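Long-range contact in 5'-Methylthioadenosine Nucleosidase (Arabidopsis thaliana, PDB 2H8G), which is a nucleosidase of the phosphorylase superfamily that holds adenine in a pocket of its alpha/beta fold: residues Gln157-Asn169 / Lys254-Leu267. Sequence-based numbering, arbitrary orientation.
Sequences QAFSTPNLLKELN and KVINFINGRNLSDL
The C-terminal carboxylate of L267 sits at the first turn of helix 162-168, where the backbone N-H groups have no carbonyl of an earlier turn to bond to. L267 O takes the backbone N of L164 at 2.8 Å, and L267 OXT receives a weak bond from N163 N. P162 suits this first turn, having no N-H to satisfy. A negative group here would be favoured by the helix dipole. The amide of N163 supplies a further N-H: its ND2 reaches D266 O at 3.1 Å, fairly straight at the hydrogen (158°) but standing above the carbonyl plane. A water bridges S160 O and L264 O, donating to both.

These bonds tie the chain's end to a short helix of the alpha/beta sandwich of the phosphorylase superfamily. Helix 162-168 and the end of helix 233-259 lie against the central mixed sheet, L164 touching L132 and V255 touching I112; the axes of 162-168 and 254-259 come within 10.9 Å, their directions 128° apart.

Side-chain packing lies between the two helices. F258, its ring carried out toward the other helix by CG anti to the backbone N (chi1 180°), lays one face against L164 CA in a CH-pi contact, 3.9 Å from the ring centroid. The aliphatic part of E167 passes obliquely beside CD1 and CE1. R262 NE, from F258's own segment, lies over the opposite face. Branched side chains suit the space nearer the sheet: L168 CD2 meets V255 CG2 at 3.5 Å, and L164 CD1 meets V255 CG1. Farther along, flat F159 serves two neighbours, CE2 lying 3.9 Å from L267 CD1 while its ring edge faces L264 O.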
ATOM      1  N   GLN A 157      -7.470   8.496  13.579  1.00 23.76           N
ATOM      2  CA  GLN A 157      -8.535   8.119  14.500  1.00 23.76           C
ATOM      3  C   GLN A 157      -9.678   7.469  13.742  1.00 21.99           C
ATOM      4  O   GLN A 157     -10.003   7.873  12.630  1.00 23.14           O
ATOM      5  CB  GLN A 157      -9.066   9.357  15.231  1.00 26.75           C
ATOM      6  CG  GLN A 157      -8.042  10.103  16.074  1.00 29.98           C
ATOM      7  CD  GLN A 157      -7.626   9.342  17.317  1.00 32.70           C
ATOM      8  OE1 GLN A 157      -8.467   8.841  18.063  1.00 37.59           O
ATOM      9  NE2 GLN A 157      -6.320   9.261  17.554  1.00 34.20           N
ATOM     10  N   ALA A 158     -10.279   6.448  14.342  1.00 21.01           N
ATOM     11  CA  ALA A 158     -11.416   5.786  13.723  1.00 21.01           C
ATOM     12  C   ALA A 158     -12.611   6.709  13.956  1.00 21.76           C
ATOM     13  O   ALA A 158     -12.578   7.559  14.848  1.00 21.73           O
ATOM     14  CB  ALA A 158     -11.655   4.426  14.378  1.00 21.10           C
ATOM     15  N   PHE A 159     -13.656   6.553  13.154  1.00 20.42           N
ATOM     16  CA  PHE A 159     -14.846   7.381  13.292  1.00 21.65           C
ATOM     17  C   PHE A 159     -15.470   7.104  14.656  1.00 22.89           C
ATOM     18  O   PHE A 159     -15.568   5.954  15.074  1.00 22.59           O
ATOM     19  CB  PHE A 159     -15.842   7.046  12.182  1.00 23.12           C
ATOM     20  CG  PHE A 159     -17.015   7.975  12.119  1.00 25.27           C
ATOM     21  CD1 PHE A 159     -16.857   9.282  11.674  1.00 25.08           C
ATOM     22  CD2 PHE A 159     -18.279   7.540  12.497  1.00 24.48           C
ATOM     23  CE1 PHE A 159     -17.948  10.150  11.602  1.00 28.01           C
ATOM     24  CE2 PHE A 159     -19.375   8.399  12.429  1.00 26.30           C
ATOM     25  CZ  PHE A 159     -19.207   9.706  11.981  1.00 26.69           C
ATOM     26  N   SER A 160     -15.886   8.161  15.344  1.00 24.55           N
ATOM     27  CA  SER A 160     -16.486   8.025  16.666  1.00 26.69           C
ATOM     28  C   SER A 160     -17.886   7.413  16.615  1.00 25.94           C
ATOM     29  O   SER A 160     -18.773   7.927  15.938  1.00 27.83           O
ATOM     30  CB  SER A 160     -16.545   9.394  17.348  1.00 29.55           C
ATOM     31  OG  SER A 160     -16.998   9.276  18.686  1.00 33.75           O
ATOM     32  N   THR A 161     -18.074   6.308  17.333  1.00 26.11           N
ATOM     33  CA  THR A 161     -19.369   5.628  17.382  1.00 25.06           C
ATOM     34  C   THR A 161     -19.713   5.315  18.841  1.00 26.47           C
ATOM     35  O   THR A 161     -19.835   4.153  19.235  1.00 25.23           O
ATOM     36  CB  THR A 161     -19.345   4.310  16.567  1.00 23.85           C
ATOM     37  OG1 THR A 161     -18.338   3.439  17.093  1.00 24.84           O
ATOM     38  CG2 THR A 161     -19.045   4.594  15.104  1.00 23.98           C
ATOM     39  N   PRO A 162     -19.891   6.362  19.658  1.00 26.39           N
ATOM     40  CA  PRO A 162     -20.217   6.218  21.079  1.00 27.16           C
ATOM     41  C   PRO A 162     -21.471   5.403  21.385  1.00 26.33           C
ATOM     42  O   PRO A 162     -21.468   4.579  22.300  1.00 26.83           O
ATOM     43  CB  PRO A 162     -20.329   7.665  21.551  1.00 26.63           C
ATOM     44  CG  PRO A 162     -20.849   8.367  20.334  1.00 27.34           C
ATOM     45  CD  PRO A 162     -19.984   7.774  19.244  1.00 26.06           C
ATOM     46  N   ASN A 163     -22.539   5.629  20.626  1.00 26.45           N
ATOM     47  CA  ASN A 163     -23.781   4.895  20.860  1.00 26.48           C
ATOM     48  C   ASN A 163     -23.649   3.419  20.511  1.00 26.49           C
ATOM     49  O   ASN A 163     -24.215   2.559  21.189  1.00 26.93           O
ATOM     50  CB  ASN A 163     -24.934   5.516  20.067  1.00 27.50           C
ATOM     51  CG  ASN A 163     -25.287   6.907  20.549  1.00 31.56           C
ATOM     52  OD1 ASN A 163     -25.344   7.161  21.752  1.00 33.63           O
ATOM     53  ND2 ASN A 163     -25.539   7.814  19.613  1.00 33.29           N
ATOM     54  N   LEU A 164     -22.902   3.123  19.453  1.00 24.40           N
ATOM     55  CA  LEU A 164     -22.693   1.742  19.038  1.00 25.03           C
ATOM     56  C   LEU A 164     -21.972   0.999  20.154  1.00 25.10           C
ATOM     57  O   LEU A 164     -22.339  -0.114  20.516  1.00 25.85           O
ATOM     58  CB  LEU A 164     -21.855   1.694  17.754  1.00 23.05           C
ATOM     59  CG  LEU A 164     -21.489   0.333  17.150  1.00 25.17           C
ATOM     60  CD1 LEU A 164     -20.998   0.539  15.723  1.00 24.42           C
ATOM     61  CD2 LEU A 164     -20.413  -0.354  17.978  1.00 26.56           C
ATOM     62  N   LEU A 165     -20.945   1.637  20.704  1.00 26.23           N
ATOM     63  CA  LEU A 165     -20.155   1.043  21.771  1.00 28.91           C
ATOM     64  C   LEU A 165     -20.977   0.844  23.047  1.00 30.16           C
ATOM     65  O   LEU A 165     -20.805  -0.148  23.752  1.00 32.24           O
ATOM     66  CB  LEU A 165     -18.938   1.929  22.059  1.00 30.45           C
ATOM     67  CG  LEU A 165     -17.815   1.358  22.927  1.00 31.44           C
ATOM     68  CD1 LEU A 165     -17.214   0.140  22.251  1.00 33.65           C
ATOM     69  CD2 LEU A 165     -16.747   2.421  23.136  1.00 33.42           C
ATOM     70  N   LYS A 166     -21.874   1.782  23.328  1.00 30.90           N
ATOM     71  CA  LYS A 166     -22.719   1.714  24.518  1.00 32.56           C
ATOM     72  C   LYS A 166     -23.821   0.657  24.387  1.00 31.90           C
ATOM     73  O   LYS A 166     -24.426   0.245  25.382  1.00 32.69           O
ATOM     74  CB  LYS A 166     -23.342   3.090  24.786  1.00 34.80           C
ATOM     75  CG  LYS A 166     -24.285   3.125  25.972  1.00 37.57           C
ATOM     76  CD  LYS A 166     -23.587   2.647  27.231  1.00 38.28           C
ATOM     77  CE  LYS A 166     -24.599   2.352  28.318  1.00 39.24           C
ATOM     78  NZ  LYS A 166     -25.569   1.320  27.863  1.00 40.73           N
ATOM     79  N   GLU A 167     -24.074   0.222  23.158  1.00 29.55           N
ATOM     80  CA  GLU A 167     -25.100  -0.775  22.882  1.00 29.26           C
ATOM     81  C   GLU A 167     -24.515  -2.178  22.788  1.00 27.46           C
ATOM     82  O   GLU A 167     -25.034  -3.125  23.382  1.00 26.75           O
ATOM     83  CB  GLU A 167     -25.804  -0.436  21.568  1.00 31.74           C
ATOM     84  CG  GLU A 167     -26.731  -1.518  21.042  1.00 35.86           C
ATOM     85  CD  GLU A 167     -28.135  -1.402  21.585  1.00 38.95           C
ATOM     86  OE1 GLU A 167     -28.321  -1.559  22.810  1.00 41.50           O
ATOM     87  OE2 GLU A 167     -29.054  -1.148  20.778  1.00 40.52           O
ATOM     88  N   LEU A 168     -23.429  -2.307  22.032  1.00 25.92           N
ATOM     89  CA  LEU A 168     -22.786  -3.600  21.843  1.00 26.62           C
ATOM     90  C   LEU A 168     -21.724  -3.911  22.894  1.00 26.50           C
ATOM     91  O   LEU A 168     -21.318  -5.060  23.050  1.00 26.86           O
ATOM     92  CB  LEU A 168     -22.168  -3.672  20.443  1.00 27.32           C
ATOM     93  CG  LEU A 168     -23.136  -3.761  19.259  1.00 29.21           C
ATOM     94  CD1 LEU A 168     -24.039  -2.548  19.210  1.00 30.31           C
ATOM     95  CD2 LEU A 168     -22.340  -3.872  17.970  1.00 29.56           C
ATOM     96  N   ASN A 169     -21.286  -2.880  23.610  1.00 25.66           N
ATOM     97  CA  ASN A 169     -20.273  -3.020  24.655  1.00 25.65           C
ATOM     98  C   ASN A 169     -19.063  -3.821  24.192  1.00 23.92           C
ATOM     99  O   ASN A 169     -18.662  -4.808  24.815  1.00 23.59           O
ATOM    100  CB  ASN A 169     -20.883  -3.665  25.902  1.00 27.13           C
ATOM    101  CG  ASN A 169     -19.921  -3.690  27.077  1.00 26.50           C
ATOM    102  OD1 ASN A 169     -19.227  -2.709  27.350  1.00 30.17           O
ATOM    103  ND2 ASN A 169     -19.888  -4.805  27.787  1.00 26.23           N
ATOM    104  N   LYS A 254     -24.612  -7.454  14.256  1.00 23.77           N
ATOM    105  CA  LYS A 254     -25.196  -6.544  15.231  1.00 24.28           C
ATOM    106  C   LYS A 254     -24.879  -5.101  14.858  1.00 23.45           C
ATOM    107  O   LYS A 254     -25.686  -4.201  15.072  1.00 25.32           O
ATOM    108  CB  LYS A 254     -24.663  -6.845  16.633  1.00 24.96           C
ATOM    109  CG  LYS A 254     -25.148  -8.165  17.200  1.00 29.23           C
ATOM    110  CD  LYS A 254     -24.584  -8.399  18.588  1.00 31.91           C
ATOM    111  CE  LYS A 254     -25.071  -9.717  19.163  1.00 34.87           C
ATOM    112  NZ  LYS A 254     -26.552  -9.725  19.316  1.00 38.93           N
ATOM    113  N   VAL A 255     -23.700  -4.880  14.291  1.00 22.54           N
ATOM    114  CA  VAL A 255     -23.310  -3.538  13.893  1.00 22.67           C
ATOM    115  C   VAL A 255     -24.184  -3.067  12.732  1.00 22.51           C
ATOM    116  O   VAL A 255     -24.658  -1.931  12.722  1.00 23.49           O
ATOM    117  CB  VAL A 255     -21.816  -3.494  13.494  1.00 21.65           C
ATOM    118  CG1 VAL A 255     -21.490  -2.168  12.827  1.00 22.73           C
ATOM    119  CG2 VAL A 255     -20.947  -3.681  14.740  1.00 22.36           C
ATOM    120  N   ILE A 256     -24.407  -3.945  11.760  1.00 23.57           N
ATOM    121  CA  ILE A 256     -25.238  -3.599  10.614  1.00 24.82           C
ATOM    122  C   ILE A 256     -26.655  -3.245  11.052  1.00 25.91           C
ATOM    123  O   ILE A 256     -27.216  -2.239  10.614  1.00 25.47           O
ATOM    124  CB  ILE A 256     -25.288  -4.754   9.588  1.00 25.43           C
ATOM    125  CG1 ILE A 256     -23.974  -4.799   8.806  1.00 27.51           C
ATOM    126  CG2 ILE A 256     -26.460  -4.568   8.634  1.00 26.59           C
ATOM    127  CD1 ILE A 256     -23.649  -3.497   8.094  1.00 30.42           C
ATOM    128  N   ASN A 257     -27.231  -4.062  11.927  1.00 26.46           N
ATOM    129  CA  ASN A 257     -28.584  -3.798  12.399  1.00 28.02           C
ATOM    130  C   ASN A 257     -28.670  -2.532  13.244  1.00 28.57           C
ATOM    131  O   ASN A 257     -29.726  -1.901  13.319  1.00 29.52           O
ATOM    132  CB  ASN A 257     -29.120  -5.000  13.175  1.00 30.03           C
ATOM    133  CG  ASN A 257     -29.604  -6.106  12.258  1.00 34.14           C
ATOM    134  OD1 ASN A 257     -30.470  -5.885  11.408  1.00 37.41           O
ATOM    135  ND2 ASN A 257     -29.050  -7.301  12.420  1.00 36.02           N
ATOM    136  N   PHE A 258     -27.560  -2.152  13.869  1.00 27.27           N
ATOM    137  CA  PHE A 258     -27.530  -0.940  14.682  1.00 26.67           C
ATOM    138  C   PHE A 258     -27.492   0.286  13.773  1.00 27.68           C
ATOM    139  O   PHE A 258     -28.210   1.263  13.993  1.00 27.68           O
ATOM    140  CB  PHE A 258     -26.294  -0.922  15.578  1.00 26.58           C
ATOM    141  CG  PHE A 258     -26.191   0.305  16.438  1.00 26.56           C
ATOM    142  CD1 PHE A 258     -26.902   0.396  17.629  1.00 26.64           C
ATOM    143  CD2 PHE A 258     -25.397   1.378  16.047  1.00 27.39           C
ATOM    144  CE1 PHE A 258     -26.822   1.539  18.420  1.00 28.09           C
ATOM    145  CE2 PHE A 258     -25.313   2.526  16.831  1.00 28.11           C
ATOM    146  CZ  PHE A 258     -26.027   2.605  18.020  1.00 28.30           C
ATOM    147  N   ILE A 259     -26.638   0.226  12.755  1.00 27.60           N
ATOM    148  CA  ILE A 259     -26.479   1.323  11.805  1.00 28.99           C
ATOM    149  C   ILE A 259     -27.747   1.618  11.007  1.00 29.47           C
ATOM    150  O   ILE A 259     -28.054   2.777  10.722  1.00 30.41           O
ATOM    151  CB  ILE A 259     -25.334   1.023  10.811  1.00 28.80           C
ATOM    152  CG1 ILE A 259     -23.995   1.045  11.551  1.00 28.43           C
ATOM    153  CG2 ILE A 259     -25.338   2.034   9.670  1.00 30.37           C
ATOM    154  CD1 ILE A 259     -22.820   0.629  10.689  1.00 30.17           C
ATOM    155  N   ASN A 260     -28.478   0.570  10.650  1.00 30.59           N
ATOM    156  CA  ASN A 260     -29.697   0.726   9.866  1.00 31.56           C
ATOM    157  C   ASN A 260     -30.651   1.750  10.471  1.00 32.10           C
ATOM    158  O   ASN A 260     -30.933   1.724  11.666  1.00 32.81           O
ATOM    159  CB  ASN A 260     -30.397  -0.628   9.717  1.00 32.55           C
ATOM    160  CG  ASN A 260     -31.673  -0.541   8.897  1.00 33.44           C
ATOM    161  OD1 ASN A 260     -32.768  -0.384   9.442  1.00 36.93           O
ATOM    162  ND2 ASN A 260     -31.535  -0.629   7.579  1.00 32.83           N
ATOM    163  N   GLY A 261     -31.127   2.665   9.633  1.00 32.75           N
ATOM    164  CA  GLY A 261     -32.055   3.685  10.087  1.00 33.85           C
ATOM    165  C   GLY A 261     -31.415   4.882  10.765  1.00 33.58           C
ATOM    166  O   GLY A 261     -32.075   5.893  11.003  1.00 34.54           O
ATOM    167  N   ARG A 262     -30.128   4.777  11.082  1.00 33.11           N
ATOM    168  CA  ARG A 262     -29.422   5.866  11.743  1.00 31.23           C
ATOM    169  C   ARG A 262     -28.590   6.672  10.759  1.00 31.62           C
ATOM    170  O   ARG A 262     -28.227   6.183   9.688  1.00 31.08           O
ATOM    171  CB  ARG A 262     -28.482   5.318  12.823  1.00 32.15           C
ATOM    172  CG  ARG A 262     -29.156   4.695  14.030  1.00 33.08           C
ATOM    173  CD  ARG A 262     -28.110   4.084  14.957  1.00 35.23           C
ATOM    174  NE  ARG A 262     -28.711   3.432  16.116  1.00 38.74           N
ATOM    175  CZ  ARG A 262     -29.098   4.064  17.218  1.00 39.26           C
ATOM    176  NH1 ARG A 262     -28.941   5.377  17.323  1.00 41.47           N
ATOM    177  NH2 ARG A 262     -29.651   3.384  18.212  1.00 40.04           N
ATOM    178  N   ASN A 263     -28.300   7.917  11.120  1.00 31.75           N
ATOM    179  CA  ASN A 263     -27.453   8.753  10.283  1.00 32.22           C
ATOM    180  C   ASN A 263     -26.098   8.772  10.986  1.00 30.88           C
ATOM    181  O   ASN A 263     -25.999   8.386  12.148  1.00 30.12           O
ATOM    182  CB  ASN A 263     -28.021  10.169  10.140  1.00 34.45           C
ATOM    183  CG  ASN A 263     -28.362  10.802  11.464  1.00 36.59           C
ATOM    184  OD1 ASN A 263     -27.533  10.857  12.371  1.00 38.61           O
ATOM    185  ND2 ASN A 263     -29.590  11.292  11.583  1.00 37.42           N
ATOM    186  N   LEU A 264     -25.058   9.203  10.282  1.00 30.28           N
ATOM    187  CA  LEU A 264     -23.712   9.223  10.850  1.00 29.87           C
ATOM    188  C   LEU A 264     -23.592   9.811  12.249  1.00 30.82           C
ATOM    189  O   LEU A 264     -22.806   9.323  13.064  1.00 30.07           O
ATOM    190  CB  LEU A 264     -22.758   9.952   9.901  1.00 27.38           C
ATOM    191  CG  LEU A 264     -22.445   9.189   8.611  1.00 28.18           C
ATOM    192  CD1 LEU A 264     -21.691  10.092   7.656  1.00 25.94           C
ATOM    193  CD2 LEU A 264     -21.625   7.946   8.932  1.00 25.52           C
ATOM    194  N   SER A 265     -24.368  10.850  12.537  1.00 31.56           N
ATOM    195  CA  SER A 265     -24.316  11.489  13.848  1.00 33.40           C
ATOM    196  C   SER A 265     -24.971  10.665  14.958  1.00 33.43           C
ATOM    197  O   SER A 265     -24.737  10.920  16.137  1.00 35.35           O
ATOM    198  CB  SER A 265     -24.971  12.874  13.790  1.00 33.13           C
ATOM    199  OG  SER A 265     -26.351  12.781  13.481  1.00 36.19           O
ATOM    200  N   ASP A 266     -25.787   9.681  14.589  1.00 34.39           N
ATOM    201  CA  ASP A 266     -26.469   8.845  15.580  1.00 34.89           C
ATOM    202  C   ASP A 266     -25.669   7.601  15.965  1.00 34.10           C
ATOM    203  O   ASP A 266     -26.120   6.804  16.788  1.00 34.29           O
ATOM    204  CB  ASP A 266     -27.841   8.387  15.062  1.00 36.52           C
ATOM    205  CG  ASP A 266     -28.760   9.541  14.711  1.00 38.10           C
ATOM    206  OD1 ASP A 266     -28.837  10.514  15.488  1.00 38.92           O
ATOM    207  OD2 ASP A 266     -29.424   9.461  13.655  1.00 39.29           O
ATOM    208  N   LEU A 267     -24.490   7.431  15.374  1.00 33.34           N
ATOM    209  CA  LEU A 267     -23.660   6.261  15.652  1.00 32.13           C
ATOM    210  C   LEU A 267     -22.982   6.227  17.024  1.00 31.78           C
ATOM    211  O   LEU A 267     -22.641   5.109  17.463  1.00 29.35           O
ATOM    212  CB  LEU A 267     -22.606   6.095  14.555  1.00 31.45           C
ATOM    213  CG  LEU A 267     -23.135   5.875  13.136  1.00 31.14           C
ATOM    214  CD1 LEU A 267     -21.973   5.510  12.221  1.00 29.91           C
ATOM    215  CD2 LEU A 267     -24.177   4.771  13.127  1.00 31.89           C
ATOM    216  OXT LEU A 267     -22.779   7.299  17.635  1.00 32.77           O
TER
HETATM  217  O   HOH W   1     -20.972   9.631  15.132  1.00 46.12           O